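Side-chain contacts in protein-glutamine gamma-glutamyltransferase (Pseudomonas aeruginosa PAO1, PDB 6G49), which displays transglutaminase activity in vitro through its periplasmic domain, the part described here, and is critical for bacterial viability, perhaps through a cell-wall function: residues P43-E48 and G83-Q88; A123-Q128 and A162-S167; L55-R60 and A265-G270; Q131-L136 and L142-P147. All coordinates share one frame; numbering follows the deposited sequence.

Contact 1 of 4, residues P43-E48 and G83-Q88; sequences PGDIAE and GRRWAQ
Asp-45 and Arg-85, in the conformer of the arginine described, meet in a salt bridge at the protein surface, and a single carboxylate oxygen does the work. OD2 of Asp-45 lies 3.0 Å from NH1 of Arg-85 and 3.2 Å from NH2 of the same residue, so it is shared by the two terminal nitrogens, which it approaches obliquely. Both hydrogen bonds are weak, each bent to 130° or less at the hydrogen. The carboxylate and guanidinium planes are turned 45° against each other, and the two side chains cross at about a right angle; a flat, two-oxygen pairing is therefore not formed. Two waters bridge the charged groups. One donates to Asp-45 OD1 at 2.7 Å and accepts weakly from Arg-85 NH1. The other, in the guanidinium plane, accepts from Arg-85 NH2 at 2.7 Å and donates to Asp-45 OD2. The arginine reaches across because its chain bends at CG-CD (chi3 73°), which swings its end nearer to the aspartate. Beside the bridge, CD of Pro-43 rests 3.4 Å from the carbonyl O of Arg-84.

Further hydrogen bonds from outside the pair hold both charged groups: the backbone N of Ala-42 also binds Asp-45 OD2, and Ser-40 OG takes Arg-85 NH2. The contact thus ties the start of helix 45-50 to the loop leading into strand 86-87, which pairs with strands 40-41 and 72-81. Pro-43, Ile-46 and Trp-86 lean on helix 243-256, which carries Cys-243, the nucleophile by similarity.

Contact 2 of 4, residues A123-Q128 and A162-S167; sequences ALDVAQ and ALRESS
A largely buried contact, an ion pair with an apolar flank, joins the bend between strands 120-124 and 127-129 to the short strand 163-164. Asp-125 and Arg-164 approach from opposite directions, and the carboxylate comes over one face of the guanidinium instead of along its edge. In the conformer described, OD2 of Asp-125 is 3.0 Å from NE of Arg-164, yet it lies well out of the guanidinium plane and no N-H points at it, so the attraction is one of charge alone; the two planes stand 86° apart. NH1 and NH2 of the arginine have hydrogen-bonding partners outside the segments, NH1 in a salt bridge to Glu-291, while Phe-140 makes a cation-pi contact with the same residue.

The bend itself contains a cis peptide between Asp-125 and Val-126, at the point where the chain passes from one antiparallel sheet to another. Val-126 slides past Arg-164 in the opposite sense: its CG2 lies 3.5 Å from Arg-164 CD. The same methyl meets CB of Ala-162 at 3.9 Å. Trp-100, on the strand paired with 163-164, touches both Val-126 and Ala-162, while Arg-164 also leans on Trp-299 and Ser-301 of strand 298-302.

Contact 3 of 4, residues L55-R60 and A265-G270; sequences LAFRVR and AGYQGG. With PO4 (phosphate ion), chain H.
Phe-57 turns the edge of its ring toward the face of Tyr-267 in an offset edge-to-face pair, and it does so from a kink in its own strand: Ala-56 and Phe-57 both face Val-281 on the neighbouring strand 278-282, a classic beta bulge. The ring centroids are 5.7 Å apart and the planes stand at 77°. CE1 of Phe-57 makes the closest approach, 3.8 Å from CD1 of Tyr-267. With chi1 at 62°, the phenylalanine ring stands between its backbone N and carbonyl carbon, and this brings its end nearer to the tyrosine than its CB would suggest. Ala-56 joins in from the other residue of the bulge, its CB 3.9 Å from both CZ and OH of Tyr-267. The hydroxyl itself is hydrogen-bonded to Gln-283, so the polar end of this buried ring has a partner. The tyrosine side chain is about 6 Å, at the nearest, from that of His-287, an active-site residue by similarity.

At the far end of strand 55-61, Arg-60 NH2 lies 2.4 Å from O1 of a phosphate, probably from the crystallisation liquor, a doubtfully short distance.

Phe-122 packs against both rings, and Trp-73 meets Phe-57 edge-to-face. The contact therefore lies between two antiparallel sheets: strand 55-61, flanked by 107-113 and 278-282, on one side, and strand 267-268, paired with 72-81, on the other.

Contact 4 of 4, residues Q131-L136 and L142-P147; sequences QTDTRL and LQRRQP. With PO4 (phosphate ion), chain F.
Asp-133, Leu-142 and Thr-134 bury the most surface in this antiparallel beta hairpin of strands 134-136 and 142-144. A type I turn from Gln-131 to Thr-134 leads into it, and Arg-135 and Gln-143 form its hydrogen-bonded pair. Asp-133 holds the open end twice over. Its carbonyl O accepts from Arg-145 N at 2.9 Å, and its carboxylate, with CG between backbone N and carbonyl carbon (chi1 59°), comes obliquely across the extended chain of Arg-144. OD2 of Asp-133 is 3.5 Å from Arg-144 NE but well out of the guanidinium plane, a pairing of charges without an N-H aimed at it; a water links Asp-133 OD1 to Arg-144 NE instead.

Thr-134 lies against Arg-144 and Leu-142 on one face of the hairpin. Its OG1 donates to Asp-133 OD1 from above the carboxylate plane, and its CG2 is 3.9 Å from Leu-142 CB. CD2 of Leu-142 packs against CD1 of Leu-136 at 4.1 Å, and the same leucine rests on Leu-121 and Ala-123 of the adjoining strand 120-124. At the outer end, Arg-144 NH2 donates almost straight (168°) to O4 of a phosphate, probably from the crystallisation liquor, at 2.9 Å.

In the fold
Contacts 2 and 3 are buried, contact 4 is partly so, and contact 1 lies at the surface. Depth shows in the chemistry. Waters bridge the ion pairs of contacts 1 and 4, contact 2 sets its charges beside apolar groups, and contact 3 is carried by aromatic rings. All four reach the large antiparallel sheet; contacts 2 and 3 also involve the six-stranded one. Contacts 2 and 4 touch directly, Leu-136 and Leu-142 packing on the 123-128 segment, while contact 1 packs against contact 4 where Gln-88 nears Gln-143. Contact 3 alone joins the N-terminal part of the chain to the transglutaminase-like part; its loop encloses contacts 2 and 4.

Contact 1 of 4, residues P43-E48 and G83-Q88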
loop_
_atom_site.group_PDB
_atom_site.type_symbol
_atom_site.label_atom_id
_atom_site.label_comp_id
_atom_site.label_asym_id
_atom_site.label_seq_id
_atom_site.Cartn_x
_atom_site.Cartn_y
_atom_site.Cartn_z
ATOM N N PRO A 43 -4.396 10.923 6.190
ATOM C CA PRO A 43 -2.983 11.343 6.282
ATOM C C PRO A 43 -2.730 11.806 7.728
ATOM O O PRO A 43 -3.473 12.635 8.292
ATOM C CB PRO A 43 -2.861 12.397 5.180
ATOM C CG PRO A 43 -3.856 11.917 4.157
ATOM C CD PRO A 43 -5.049 11.510 5.008
ATOM N N GLY A 44 -1.702 11.212 8.336
ATOM C CA GLY A 44 -1.411 11.399 9.760
ATOM C C GLY A 44 -1.629 10.147 10.582
ATOM O O GLY A 44 -1.007 9.912 11.625
ATOM N N ASP A 45 -2.528 9.265 10.161
ATOM C CA ASP A 45 -2.894 8.160 10.969
ATOM C C ASP A 45 -1.794 7.105 10.958
ATOM O O ASP A 45 -1.585 6.443 11.990
ATOM C CB ASP A 45 -4.186 7.429 10.574
ATOM C CG ASP A 45 -5.449 8.228 10.884
ATOM O OD1 ASP A 45 -5.349 9.178 11.674
ATOM O OD2 ASP A 45 -6.494 7.951 10.272
ATOM N N ILE A 46 -1.057 6.963 9.853
ATOM C CA ILE A 46 0.001 5.958 9.815
ATOM C C ILE A 46 1.213 6.474 10.597
ATOM O O ILE A 46 1.952 5.684 11.187
ATOM C CB ILE A 46 0.364 5.506 8.378
ATOM C CG1 ILE A 46 -0.888 5.092 7.626
ATOM C CG2 ILE A 46 1.382 4.362 8.451
ATOM C CD1 ILE A 46 -1.694 4.067 8.357
ATOM N N ALA A 47 1.410 7.787 10.605
ATOM C CA ALA A 47 2.459 8.410 11.387
ATOM C C ALA A 47 2.254 8.056 12.865
ATOM O O ALA A 47 3.211 7.818 13.644
ATOM C CB ALA A 47 2.479 9.878 11.106
ATOM N N GLU A 48 0.993 8.018 13.315
ATOM C CA GLU A 48 0.746 7.605 14.718
ATOM C C GLU A 48 1.287 6.179 14.972
ATOM O O GLU A 48 1.904 5.916 15.999
ATOM C CB GLU A 48 -0.729 7.817 15.075
ATOM C CG GLU A 48 -1.051 7.227 16.446
ATOM C CD GLU A 48 -2.365 7.648 17.088
ATOM O OE1 GLU A 48 -3.004 8.586 16.564
ATOM O OE2 GLU A 48 -2.747 7.026 18.116
ATOM N N GLY A 83 -12.554 12.635 0.680
ATOM C CA GLY A 83 -12.015 13.969 0.778
ATOM C C GLY A 83 -11.146 14.168 2.012
ATOM O O GLY A 83 -10.411 15.164 2.064
ATOM N N ARG A 84 -11.230 13.256 2.982
ATOM C CA ARG A 84 -10.405 13.243 4.237
ATOM C C ARG A 84 -9.661 11.899 4.383
ATOM O O ARG A 84 -8.440 11.825 4.547
ATOM C CB ARG A 84 -11.283 13.475 5.481
ATOM C CG ARG A 84 -12.570 12.656 5.523
ATOM C CD ARG A 84 -13.349 12.527 6.828
ATOM N NE ARG A 84 -13.958 11.206 6.956
ATOM C CZ ARG A 84 -15.010 10.945 7.710
ATOM N NH1 ARG A 84 -15.182 9.742 8.229
ATOM N NH2 ARG A 84 -15.890 11.898 7.956
ATOM N N ARG A 85 -10.404 10.812 4.315
ATOM C CA ARG A 85 -9.906 9.485 4.674
ATOM C C ARG A 85 -10.063 8.559 3.475
ATOM O O ARG A 85 -11.004 8.681 2.690
ATOM C CB ARG A 85 -10.682 8.829 5.820
ATOM C CG ARG A 85 -10.768 9.646 7.101
ATOM C CD ARG A 85 -11.617 8.905 8.132
ATOM N NE ARG A 85 -10.945 7.745 8.724
ATOM C CZ ARG A 85 -9.884 7.775 9.546
ATOM N NH1 ARG A 85 -9.329 8.919 9.935
ATOM N NH2 ARG A 85 -9.386 6.637 9.996
ATOM N N TRP A 86 -9.082 7.661 3.349
ATOM C CA TRP A 86 -9.149 6.519 2.491
ATOM C C TRP A 86 -9.704 5.334 3.289
ATOM O O TRP A 86 -9.419 5.187 4.519
ATOM C CB TRP A 86 -7.768 6.200 1.934
ATOM C CG TRP A 86 -7.280 7.185 0.921
ATOM C CD1 TRP A 86 -6.618 8.361 1.118
ATOM C CD2 TRP A 86 -7.508 7.105 -0.491
ATOM N NE1 TRP A 86 -6.430 9.012 -0.064
ATOM C CE2 TRP A 86 -6.939 8.258 -1.084
ATOM C CE3 TRP A 86 -8.119 6.146 -1.298
ATOM C CZ2 TRP A 86 -6.944 8.478 -2.452
ATOM C CZ3 TRP A 86 -8.128 6.374 -2.657
ATOM C CH2 TRP A 86 -7.566 7.525 -3.236
ATOM N N ALA A 87 -10.565 4.529 2.645
ATOM C CA ALA A 87 -11.219 3.453 3.381
ATOM C C ALA A 87 -11.436 2.214 2.524
ATOM O O ALA A 87 -11.590 2.285 1.294
ATOM C CB ALA A 87 -12.565 3.887 3.941
ATOM N N GLN A 88 -11.426 1.097 3.221
ATOM C CA GLN A 88 -11.720 -0.221 2.611
ATOM C C GLN A 88 -13.171 -0.230 2.090
ATOM O O GLN A 88 -14.083 0.259 2.792
ATOM C CB GLN A 88 -11.569 -1.346 3.654
ATOM C CG GLN A 88 -11.768 -2.736 3.140
ATOM C CD GLN A 88 -11.531 -3.777 4.216
ATOM O OE1 GLN A 88 -12.112 -3.706 5.310
ATOM N NE2 GLN A 88 -10.600 -4.661 3.903
HETATM O O HOH W 1 -7.701 10.345 12.103
HETATM O O HOH W 2 -7.310 5.249 11.054
#

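Contact 2 of 4, residues A123-Q128 and A162-S167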
loop_
_atom_site.group_PDB
_atom_site.type_symbol
_atom_site.label_atom_id
_atom_site.label_comp_id
_atom_site.label_asym_id
_atom_site.label_seq_id
_atom_site.Cartn_x
_atom_site.Cartn_y
_atom_site.Cartn_z
ATOM N N ALA A 123 1.016 -10.392 4.070
ATOM C CA ALA A 123 1.793 -11.232 3.174
ATOM C C ALA A 123 2.280 -10.409 1.998
ATOM O O ALA A 123 1.590 -9.468 1.559
ATOM C CB ALA A 123 0.944 -12.377 2.656
ATOM N N LEU A 124 3.394 -10.835 1.401
ATOM C CA LEU A 124 3.845 -10.263 0.125
ATOM C C LEU A 124 2.849 -10.649 -0.971
ATOM O O LEU A 124 2.334 -11.763 -1.057
ATOM C CB LEU A 124 5.219 -10.818 -0.254
ATOM C CG LEU A 124 6.329 -10.717 0.781
ATOM C CD1 LEU A 124 7.547 -11.449 0.254
ATOM C CD2 LEU A 124 6.703 -9.259 1.117
ATOM N N ASP A 125 2.547 -9.671 -1.833
ATOM C CA ASP A 125 1.666 -9.907 -2.983
ATOM C C ASP A 125 2.385 -10.859 -3.957
ATOM O O ASP A 125 3.599 -10.887 -4.001
ATOM C CB ASP A 125 1.336 -8.550 -3.639
ATOM C CG ASP A 125 0.066 -8.479 -4.461
ATOM O OD1 ASP A 125 -0.912 -9.116 -4.086
ATOM O OD2 ASP A 125 0.071 -7.718 -5.465
ATOM N N VAL A 126 1.635 -11.714 -4.713
ATOM C CA VAL A 126 0.291 -12.159 -4.494
ATOM C C VAL A 126 0.400 -13.429 -3.636
ATOM O O VAL A 126 1.160 -14.361 -3.997
ATOM C CB VAL A 126 -0.421 -12.477 -5.816
ATOM C CG1 VAL A 126 -1.725 -13.200 -5.580
ATOM C CG2 VAL A 126 -0.668 -11.203 -6.609
ATOM N N ALA A 127 -0.375 -13.479 -2.568
ATOM C CA ALA A 127 -0.208 -14.504 -1.554
ATOM C C ALA A 127 -1.267 -15.595 -1.655
ATOM O O ALA A 127 -2.436 -15.386 -1.975
ATOM C CB ALA A 127 -0.268 -13.924 -0.166
ATOM N N GLN A 128 -0.814 -16.803 -1.248
ATOM C CA GLN A 128 -1.647 -17.961 -0.915
ATOM C C GLN A 128 -1.222 -18.490 0.467
ATOM O O GLN A 128 -0.029 -18.381 0.796
ATOM C CB GLN A 128 -1.460 -19.079 -1.951
ATOM C CG GLN A 128 -1.699 -18.620 -3.368
ATOM C CD GLN A 128 -3.154 -18.528 -3.714
ATOM O OE1 GLN A 128 -3.660 -19.445 -4.364
ATOM N NE2 GLN A 128 -3.820 -17.418 -3.333
ATOM N N ALA A 162 3.461 -11.960 -10.124
ATOM C CA ALA A 162 2.196 -12.433 -10.663
ATOM C C ALA A 162 1.537 -11.327 -11.490
ATOM O O ALA A 162 1.690 -10.147 -11.196
ATOM C CB ALA A 162 1.257 -12.859 -9.562
ATOM N N LEU A 163 0.886 -11.720 -12.594
ATOM C CA LEU A 163 0.074 -10.776 -13.388
ATOM C C LEU A 163 -1.285 -10.645 -12.712
ATOM O O LEU A 163 -1.956 -11.620 -12.449
ATOM C CB LEU A 163 -0.051 -11.346 -14.803
ATOM C CG LEU A 163 -0.883 -10.548 -15.791
ATOM C CD1 LEU A 163 -0.279 -9.185 -16.012
ATOM C CD2 LEU A 163 -0.952 -11.309 -17.124
ATOM N N ARG A 164 -1.653 -9.411 -12.411
ATOM C CA ARG A 164 -2.889 -9.144 -11.714
ATOM C C ARG A 164 -3.955 -8.419 -12.503
ATOM O O ARG A 164 -3.795 -7.273 -12.869
ATOM C CB ARG A 164 -2.594 -8.355 -10.445
ATOM C CG ARG A 164 -1.459 -8.922 -9.629
ATOM C CD ARG A 164 -1.373 -8.247 -8.285
ATOM N NE ARG A 164 -0.526 -7.068 -8.334
ATOM C CZ ARG A 164 -0.822 -5.934 -7.731
ATOM N NH1 ARG A 164 -1.950 -5.854 -7.049
ATOM N NH2 ARG A 164 -0.006 -4.894 -7.816
ATOM N N GLU A 165 -5.048 -9.125 -12.739
ATOM C CA GLU A 165 -6.207 -8.585 -13.401
ATOM C C GLU A 165 -5.841 -7.880 -14.720
ATOM O O GLU A 165 -6.129 -6.698 -14.905
ATOM C CB GLU A 165 -6.949 -7.649 -12.438
ATOM C CG GLU A 165 -8.400 -7.919 -12.354
ATOM C CD GLU A 165 -9.281 -6.950 -11.584
ATOM O OE1 GLU A 165 -8.777 -6.174 -10.717
ATOM O OE2 GLU A 165 -10.486 -6.979 -11.865
ATOM N N SER A 166 -5.276 -8.602 -15.690
ATOM C CA SER A 166 -4.950 -8.022 -16.980
ATOM C C SER A 166 -6.211 -7.469 -17.670
ATOM O O SER A 166 -6.096 -6.504 -18.406
ATOM C CB SER A 166 -4.205 -8.998 -17.863
ATOM O OG SER A 166 -5.008 -10.129 -18.055
ATOM N N SER A 167 -7.367 -8.111 -17.457
ATOM C CA SER A 167 -8.707 -7.597 -17.791
ATOM C C SER A 167 -9.459 -7.272 -16.508
ATOM O O SER A 167 -9.542 -8.098 -15.645
ATOM C CB SER A 167 -9.525 -8.618 -18.570
ATOM O OG SER A 167 -8.936 -8.756 -19.825
#

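Contact 3 of 4, residues L55-R60 and A265-G270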
loop_
_atom_site.group_PDB
_atom_site.type_symbol
_atom_site.label_atom_id
_atom_site.label_comp_id
_atom_site.label_asym_id
_atom_site.label_seq_id
_atom_site.Cartn_x
_atom_site.Cartn_y
_atom_site.Cartn_z
ATOM N N LEU A 55 5.095 -4.996 18.578
ATOM C CA LEU A 55 5.325 -5.999 17.521
ATOM C C LEU A 55 4.046 -6.290 16.742
ATOM O O LEU A 55 2.992 -6.562 17.324
ATOM C CB LEU A 55 5.778 -7.303 18.165
ATOM C CG LEU A 55 6.250 -8.408 17.228
ATOM C CD1 LEU A 55 7.450 -7.958 16.426
ATOM C CD2 LEU A 55 6.616 -9.610 18.086
ATOM N N ALA A 56 4.160 -6.359 15.394
ATOM C CA ALA A 56 3.067 -6.745 14.581
ATOM C C ALA A 56 3.104 -8.227 14.173
ATOM O O ALA A 56 2.101 -8.927 14.314
ATOM C CB ALA A 56 3.014 -5.832 13.369
ATOM N N PHE A 57 4.258 -8.686 13.689
ATOM C CA PHE A 57 4.405 -10.099 13.246
ATOM C C PHE A 57 5.895 -10.402 13.128
ATOM O O PHE A 57 6.716 -9.493 13.167
ATOM C CB PHE A 57 3.602 -10.452 11.993
ATOM C CG PHE A 57 3.958 -9.697 10.738
ATOM C CD1 PHE A 57 3.489 -8.410 10.530
ATOM C CD2 PHE A 57 4.790 -10.278 9.795
ATOM C CE1 PHE A 57 3.789 -7.740 9.333
ATOM C CE2 PHE A 57 5.098 -9.597 8.613
ATOM C CZ PHE A 57 4.582 -8.348 8.402
ATOM N N ARG A 58 6.177 -11.688 12.963
ATOM C CA ARG A 58 7.514 -12.207 12.766
ATOM C C ARG A 58 7.438 -13.123 11.552
ATOM O O ARG A 58 6.404 -13.695 11.281
ATOM C CB ARG A 58 8.034 -12.913 14.005
ATOM C CG ARG A 58 8.335 -11.933 15.118
ATOM C CD ARG A 58 8.724 -12.626 16.401
ATOM N NE ARG A 58 7.572 -13.211 17.046
ATOM C CZ ARG A 58 7.649 -14.119 18.002
ATOM N NH1 ARG A 58 8.831 -14.542 18.413
ATOM N NH2 ARG A 58 6.550 -14.595 18.543
ATOM N N VAL A 59 8.537 -13.236 10.821
ATOM C CA VAL A 59 8.562 -13.984 9.566
ATOM C C VAL A 59 9.862 -14.770 9.479
ATOM O O VAL A 59 10.931 -14.225 9.682
ATOM C CB VAL A 59 8.436 -13.078 8.322
ATOM C CG1 VAL A 59 8.367 -13.900 7.041
ATOM C CG2 VAL A 59 7.252 -12.193 8.381
ATOM N N ARG A 60 9.745 -16.004 9.013
ATOM C CA ARG A 60 10.891 -16.863 8.750
ATOM C C ARG A 60 10.773 -17.375 7.298
ATOM O O ARG A 60 9.793 -18.000 6.960
ATOM C CB ARG A 60 10.929 -18.029 9.735
ATOM C CG ARG A 60 12.303 -18.622 9.970
ATOM C CD ARG A 60 12.304 -19.550 11.180
ATOM N NE ARG A 60 12.894 -18.978 12.384
ATOM C CZ ARG A 60 12.355 -19.070 13.594
ATOM N NH1 ARG A 60 11.199 -19.679 13.762
ATOM N NH2 ARG A 60 12.959 -18.547 14.641
ATOM N N ALA A 265 -2.259 -0.606 1.974
ATOM C CA ALA A 265 -1.792 -0.412 3.327
ATOM C C ALA A 265 -1.218 -1.734 3.856
ATOM O O ALA A 265 -1.716 -2.816 3.565
ATOM C CB ALA A 265 -2.914 0.005 4.221
ATOM N N GLY A 266 -0.188 -1.607 4.663
ATOM C CA GLY A 266 0.467 -2.774 5.273
ATOM C C GLY A 266 1.700 -2.337 6.012
ATOM O O GLY A 266 1.661 -1.376 6.753
ATOM N N TYR A 267 2.797 -3.059 5.793
ATOM C CA TYR A 267 4.051 -2.772 6.448
ATOM C C TYR A 267 5.145 -2.857 5.384
ATOM O O TYR A 267 4.961 -3.573 4.392
ATOM C CB TYR A 267 4.337 -3.794 7.557
ATOM C CG TYR A 267 3.327 -3.778 8.665
ATOM C CD1 TYR A 267 2.116 -4.446 8.554
ATOM C CD2 TYR A 267 3.543 -2.965 9.768
ATOM C CE1 TYR A 267 1.147 -4.361 9.553
ATOM C CE2 TYR A 267 2.579 -2.861 10.764
ATOM C CZ TYR A 267 1.383 -3.541 10.635
ATOM O OH TYR A 267 0.459 -3.432 11.630
ATOM N N GLN A 268 6.264 -2.169 5.617
ATOM C CA GLN A 268 7.389 -2.285 4.697
ATOM C C GLN A 268 8.643 -2.520 5.546
ATOM O O GLN A 268 8.937 -1.681 6.375
ATOM C CB GLN A 268 7.518 -1.072 3.782
ATOM C CG GLN A 268 8.348 -1.325 2.549
ATOM C CD GLN A 268 9.826 -1.534 2.759
ATOM O OE1 GLN A 268 10.401 -0.948 3.646
ATOM N NE2 GLN A 268 10.432 -2.320 1.871
ATOM N N GLY A 269 9.361 -3.583 5.180
ATOM C CA GLY A 269 10.676 -3.828 5.750
ATOM C C GLY A 269 10.609 -4.861 6.849
ATOM O O GLY A 269 10.054 -5.926 6.720
ATOM N N GLY A 270 11.305 -4.549 7.930
ATOM C CA GLY A 270 11.413 -5.443 9.059
ATOM C C GLY A 270 12.808 -5.389 9.661
ATOM O O GLY A 270 13.722 -4.837 9.086
HETATM P P PO4 H . 12.492 -18.073 18.426
HETATM O O1 PO4 H . 12.321 -18.661 16.986
HETATM O O2 PO4 H . 13.616 -17.064 18.585
HETATM O O3 PO4 H . 11.216 -17.480 19.017
HETATM O O4 PO4 H . 12.886 -19.095 19.490
#

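Contact 4 of 4, residues Q131-L136 and L142-P147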
loop_
_atom_site.group_PDB
_atom_site.type_symbol
_atom_site.label_atom_id
_atom_site.label_comp_id
_atom_site.label_asym_id
_atom_site.label_seq_id
_atom_site.Cartn_x
_atom_site.Cartn_y
_atom_site.Cartn_z
ATOM N N GLN A 131 -4.294 -21.397 5.402
ATOM C CA GLN A 131 -5.382 -21.119 6.307
ATOM C C GLN A 131 -6.694 -21.296 5.545
ATOM O O GLN A 131 -6.966 -20.532 4.611
ATOM C CB GLN A 131 -5.254 -19.723 6.908
ATOM C CG GLN A 131 -3.983 -19.513 7.708
ATOM C CD GLN A 131 -3.834 -20.479 8.853
ATOM O OE1 GLN A 131 -2.972 -21.388 8.808
ATOM N NE2 GLN A 131 -4.654 -20.289 9.871
ATOM N N THR A 132 -7.539 -22.270 5.972
ATOM C CA THR A 132 -8.763 -22.606 5.206
ATOM C C THR A 132 -9.880 -21.595 5.510
ATOM O O THR A 132 -10.862 -21.517 4.762
ATOM C CB THR A 132 -9.171 -24.073 5.435
ATOM O OG1 THR A 132 -9.554 -24.181 6.795
ATOM C CG2 THR A 132 -8.045 -25.041 5.180
ATOM N N ASP A 133 -9.678 -20.716 6.490
ATOM C CA ASP A 133 -10.668 -19.721 6.860
ATOM C C ASP A 133 -10.283 -18.352 6.269
ATOM O O ASP A 133 -10.863 -17.345 6.641
ATOM C CB ASP A 133 -10.814 -19.610 8.374
ATOM C CG ASP A 133 -9.543 -19.236 9.090
ATOM O OD1 ASP A 133 -8.512 -19.076 8.400
ATOM O OD2 ASP A 133 -9.595 -19.050 10.304
ATOM N N THR A 134 -9.299 -18.346 5.374
ATOM C CA THR A 134 -8.742 -17.069 4.806
ATOM C C THR A 134 -8.780 -17.161 3.293
ATOM O O THR A 134 -8.375 -18.136 2.725
ATOM C CB THR A 134 -7.325 -16.811 5.330
ATOM O OG1 THR A 134 -7.328 -16.737 6.744
ATOM C CG2 THR A 134 -6.718 -15.512 4.810
ATOM N N ARG A 135 -9.226 -16.101 2.611
ATOM C CA ARG A 135 -9.357 -16.094 1.204
ATOM C C ARG A 135 -8.637 -14.892 0.586
ATOM O O ARG A 135 -8.706 -13.806 1.187
ATOM C CB ARG A 135 -10.838 -15.922 0.872
ATOM C CG ARG A 135 -11.162 -16.062 -0.600
ATOM C CD ARG A 135 -12.662 -15.922 -0.888
ATOM N NE ARG A 135 -13.477 -17.059 -0.457
ATOM C CZ ARG A 135 -13.813 -18.102 -1.222
ATOM N NH1 ARG A 135 -13.216 -18.305 -2.387
ATOM N NH2 ARG A 135 -14.747 -18.942 -0.809
ATOM N N LEU A 136 -8.030 -15.094 -0.584
ATOM C CA LEU A 136 -7.501 -14.001 -1.373
ATOM C C LEU A 136 -8.689 -13.299 -2.027
ATOM O O LEU A 136 -9.444 -13.913 -2.807
ATOM C CB LEU A 136 -6.527 -14.523 -2.411
ATOM C CG LEU A 136 -5.846 -13.466 -3.259
ATOM C CD1 LEU A 136 -4.836 -12.706 -2.442
ATOM C CD2 LEU A 136 -5.212 -14.082 -4.502
ATOM N N LEU A 142 -5.664 -10.697 1.786
ATOM C CA LEU A 142 -6.120 -11.900 2.470
ATOM C C LEU A 142 -7.106 -11.526 3.587
ATOM O O LEU A 142 -6.757 -10.836 4.518
ATOM C CB LEU A 142 -4.865 -12.574 3.070
ATOM C CG LEU A 142 -3.830 -13.101 2.095
ATOM C CD1 LEU A 142 -2.584 -13.485 2.864
ATOM C CD2 LEU A 142 -4.373 -14.286 1.327
ATOM N N GLN A 143 -8.354 -11.990 3.460
ATOM C CA GLN A 143 -9.406 -11.704 4.401
ATOM C C GLN A 143 -9.713 -13.015 5.139
ATOM O O GLN A 143 -10.102 -14.011 4.498
ATOM C CB GLN A 143 -10.665 -11.171 3.699
ATOM C CG GLN A 143 -11.779 -10.731 4.679
ATOM C CD GLN A 143 -11.743 -9.255 5.100
ATOM O OE1 GLN A 143 -10.860 -8.441 4.743
ATOM N NE2 GLN A 143 -12.726 -8.855 5.909
ATOM N N ARG A 144 -9.597 -12.970 6.448
ATOM C CA ARG A 144 -9.940 -14.062 7.355
ATOM C C ARG A 144 -11.418 -13.934 7.758
ATOM O O ARG A 144 -11.969 -12.852 7.777
ATOM C CB ARG A 144 -9.049 -13.985 8.584
ATOM C CG ARG A 144 -9.022 -15.245 9.433
ATOM C CD ARG A 144 -7.919 -15.094 10.470
ATOM N NE ARG A 144 -7.813 -16.245 11.375
ATOM C CZ ARG A 144 -8.236 -16.262 12.630
ATOM N NH1 ARG A 144 -8.858 -15.228 13.160
ATOM N NH2 ARG A 144 -7.983 -17.308 13.391
ATOM N N ARG A 145 -12.055 -15.073 8.076
ATOM C CA ARG A 145 -13.483 -15.020 8.387
ATOM C C ARG A 145 -13.726 -14.297 9.726
ATOM O O ARG A 145 -14.796 -13.730 9.906
ATOM C CB ARG A 145 -14.116 -16.415 8.300
ATOM C CG ARG A 145 -15.157 -16.552 7.189
ATOM C CD ARG A 145 -14.688 -16.260 5.764
ATOM N NE ARG A 145 -14.717 -14.847 5.346
ATOM C CZ ARG A 145 -14.559 -14.406 4.094
ATOM N NH1 ARG A 145 -14.527 -13.109 3.846
ATOM N NH2 ARG A 145 -14.433 -15.260 3.093
ATOM N N GLN A 146 -12.765 -14.301 10.648
ATOM C CA GLN A 146 -12.870 -13.612 11.894
ATOM C C GLN A 146 -11.611 -12.799 12.123
ATOM O O GLN A 146 -10.504 -13.182 11.686
ATOM C CB GLN A 146 -12.996 -14.624 13.034
ATOM C CG GLN A 146 -14.306 -15.384 12.947
ATOM C CD GLN A 146 -14.458 -16.192 14.203
ATOM O OE1 GLN A 146 -13.708 -17.134 14.434
ATOM N NE2 GLN A 146 -15.391 -15.774 15.042
ATOM N N PRO A 147 -11.693 -11.764 12.964
ATOM C CA PRO A 147 -10.513 -10.979 13.280
ATOM C C PRO A 147 -9.481 -11.805 14.043
ATOM O O PRO A 147 -9.828 -12.714 14.804
ATOM C CB PRO A 147 -11.007 -9.859 14.187
ATOM C CG PRO A 147 -12.492 -9.831 13.998
ATOM C CD PRO A 147 -12.912 -11.240 13.610
HETATM P P PO4 F . -9.402 -16.144 16.704
HETATM O O1 PO4 F . -10.755 -15.633 16.218
HETATM O O2 PO4 F . -8.261 -15.162 16.482
HETATM O O3 PO4 F . -9.369 -16.309 18.214
HETATM O O4 PO4 F . -9.252 -17.498 16.006
HETATM O O HOH W 3 -6.748 -18.619 10.397
HETATM O O HOH W 4 -11.296 -17.216 11.214
#